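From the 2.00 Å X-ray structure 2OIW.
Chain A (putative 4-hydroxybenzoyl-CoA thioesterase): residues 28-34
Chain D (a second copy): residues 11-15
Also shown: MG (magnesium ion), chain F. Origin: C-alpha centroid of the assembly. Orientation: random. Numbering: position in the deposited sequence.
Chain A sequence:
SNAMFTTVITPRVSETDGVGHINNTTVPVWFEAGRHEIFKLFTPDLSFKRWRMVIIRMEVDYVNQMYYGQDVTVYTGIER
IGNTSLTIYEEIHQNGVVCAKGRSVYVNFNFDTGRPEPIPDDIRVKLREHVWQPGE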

# COMPACT_ATOMS: atom_id res chain seq x y z
N PRO A 28 2.80 8.72 5.83
CA PRO A 28 1.63 8.58 6.66
C PRO A 28 1.42 7.14 7.15
O PRO A 28 0.78 6.95 8.18
CB PRO A 28 0.49 9.01 5.73
CG PRO A 28 1.12 9.97 4.81
CD PRO A 28 2.47 9.37 4.54
N VAL A 29 1.95 6.15 6.43
CA VAL A 29 1.75 4.75 6.81
C VAL A 29 2.61 4.46 8.05
O VAL A 29 2.15 3.83 8.99
CB VAL A 29 2.07 3.77 5.65
CG1 VAL A 29 2.16 2.37 6.14
CG2 VAL A 29 1.00 3.84 4.55
N TRP A 30 3.82 5.00 8.05
CA TRP A 30 4.73 4.86 9.19
C TRP A 30 4.30 5.70 10.41
O TRP A 30 4.42 5.27 11.59
CB TRP A 30 6.12 5.30 8.69
CG TRP A 30 6.76 4.30 7.76
CD1 TRP A 30 6.33 3.03 7.46
CD2 TRP A 30 8.01 4.46 7.10
NE1 TRP A 30 7.23 2.42 6.60
CE2 TRP A 30 8.27 3.29 6.37
CE3 TRP A 30 8.92 5.53 7.00
CZ2 TRP A 30 9.40 3.14 5.58
CZ3 TRP A 30 10.05 5.37 6.25
CH2 TRP A 30 10.29 4.18 5.56
N PHE A 31 3.79 6.90 10.15
CA PHE A 31 3.18 7.74 11.20
C PHE A 31 1.99 7.04 11.84
O PHE A 31 1.87 7.04 13.06
CB PHE A 31 2.72 9.11 10.65
CG PHE A 31 3.82 10.13 10.55
CD1 PHE A 31 4.83 10.20 11.51
CD2 PHE A 31 3.81 11.05 9.51
CE1 PHE A 31 5.83 11.17 11.41
CE2 PHE A 31 4.78 12.02 9.40
CZ PHE A 31 5.80 12.09 10.34
N GLU A 32 1.13 6.43 11.05
CA GLU A 32 0.01 5.67 11.65
C GLU A 32 0.51 4.47 12.46
O GLU A 32 -0.06 4.12 13.50
CB GLU A 32 -0.99 5.22 10.57
CG GLU A 32 -2.28 4.56 11.18
CD GLU A 32 -3.15 3.92 10.11
OE1 GLU A 32 -2.64 3.00 9.44
OE2 GLU A 32 -4.31 4.37 9.90
N ALA A 33 1.57 3.82 11.99
CA ALA A 33 2.21 2.74 12.75
C ALA A 33 2.71 3.26 14.14
O ALA A 33 2.54 2.61 15.15
CB ALA A 33 3.37 2.11 11.91
N GLY A 34 3.32 4.45 14.16
CA GLY A 34 3.75 5.10 15.42
C GLY A 34 2.65 5.49 16.40
O GLY A 34 2.92 5.70 17.59
N PRO D 11 1.89 -5.62 12.65
CA PRO D 11 0.83 -5.22 11.71
C PRO D 11 0.31 -3.77 11.93
O PRO D 11 0.39 -3.25 13.04
CB PRO D 11 -0.28 -6.25 11.97
CG PRO D 11 0.45 -7.44 12.52
CD PRO D 11 1.56 -6.87 13.37
N ARG D 12 -0.19 -3.15 10.87
CA ARG D 12 -0.63 -1.77 10.88
C ARG D 12 -2.11 -1.72 10.54
O ARG D 12 -2.62 -2.63 9.90
CB ARG D 12 0.12 -1.01 9.78
CG ARG D 12 1.60 -0.94 10.04
CD ARG D 12 2.40 -0.46 8.85
NE ARG D 12 3.82 -0.63 9.17
CZ ARG D 12 4.78 -0.59 8.26
NH1 ARG D 12 4.47 -0.37 6.98
NH2 ARG D 12 6.02 -0.80 8.63
N VAL D 13 -2.79 -0.67 10.96
CA VAL D 13 -4.25 -0.59 10.76
C VAL D 13 -4.49 -0.62 9.27
O VAL D 13 -5.39 -1.30 8.81
CB VAL D 13 -4.88 0.68 11.42
CG1 VAL D 13 -6.33 0.89 10.97
CG2 VAL D 13 -4.81 0.63 12.95
N SER D 14 -3.67 0.13 8.52
CA SER D 14 -3.76 0.23 7.06
C SER D 14 -3.59 -1.12 6.37
O SER D 14 -3.99 -1.26 5.22
CB SER D 14 -2.71 1.21 6.51
OG SER D 14 -1.39 0.68 6.62
N GLU D 15 -3.00 -2.11 7.04
CA GLU D 15 -2.91 -3.46 6.47
C GLU D 15 -4.15 -4.38 6.62
O GLU D 15 -4.15 -5.50 6.09
CB GLU D 15 -1.64 -4.19 6.97
CG GLU D 15 -0.40 -3.54 6.43
CD GLU D 15 0.90 -3.89 7.16
OE1 GLU D 15 0.88 -4.23 8.36
OE2 GLU D 15 1.98 -3.80 6.51
MG MG F . -6.10 -2.08 3.97
O HOH W 1 -0.16 2.21 8.75
O HOH W 2 -1.04 1.19 12.18
O HOH W 3 -5.82 0.07 4.31
O HOH W 4 -4.99 -3.78 2.87

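This is a small, mixed contact between two copies of one protein, in which a helix of chain A meets a short turn of chain D through one weak direct hydrogen bond, two bridging waters and the packing of an arginine side chain. The two stretches together bury 306 Å² of surface.

The chain A stretch is helical and continues a helix that begins earlier in the chain. Its backbone bonds follow the i to i+4 pattern. A:Glu32 N donates to A:Pro28 O at 2.9 Å, and A:Ala33 N donates to A:Val29 O at 3.1 Å. The chain D stretch enters as loop and then makes a 3-10 segment at residues 13-15. D:Glu15 N donates to D:Arg12 O at 2.9 Å, which closes the turn. The side chain of D:Glu15 bonds back as well: D:Arg12 N donates to D:Glu15 OE1 at 2.9 Å.

The backbones come nearest at A:Ala33 and D:Arg12, whose CA atoms are 5.6 Å apart. The small side chain of A:Ala33 occupies little space at this point. A:Val29 and D:Ser14 are farther apart, with 7.1 Å between their CA atoms. A:Pro28 and A:Phe31 make no contact with chain D here.

A:Glu32 is the polar centre. Its CA-to-CB bond points toward chain D, and chi1 and chi2 are both t, so the side chain is extended. The carboxylate atom A:Glu32 OE1 accepts a hydrogen bond from D:Ser14 N at 3.2 Å. The N-H...O angle is only 133°, so the bond is weak. The same oxygen also lies 3.8 Å from D:Val13 CB, a van der Waals contact. A:Glu32 OE2 is hydrogen-bonded elsewhere in the structure.

Water 1 bridges the same two residues and also reaches A:Val29. It donates to A:Glu32 OE1 at 2.7 Å and to A:Val29 O at 2.8 Å. It accepts from D:Ser14 OG at 2.9 Å. The D:Ser14 hydroxyl, with chi1 p, thus reaches the helix through water. Water 2 makes a second bridge. It accepts from D:Val13 N at 2.8 Å and donates weakly to A:Glu32 O at 3.4 Å.

D:Arg12 has the largest area covered by the other stretch. Its chain is m at chi1 and t at chi2 and chi3, and it is extended, reaching across the helix face past A:Ala33 and A:Val29 to A:Trp30. D:Arg12 NE lies 3.9 Å from A:Ala33 CB, and D:Arg12 NH1 lies 3.7 Å from A:Val29 CG1. These are contacts between a polar group and aliphatic carbons, without hydrogen bonds. A:Trp30 CD1 sits over one face of the guanidinium, 3.9 Å from D:Arg12 NH1. Seen from the indole, that nitrogen is at the ring edge, so the two planar groups are not stacked. D:Arg12 NH1 finds a hydrogen-bond partner elsewhere in the structure.

The magnesium ion binds on the chain D side. D:Ser14 O lies 2.6 Å from MG. D:Ser14 therefore uses its carbonyl for the metal, its amide for A:Glu32 and its hydroxyl for water 1.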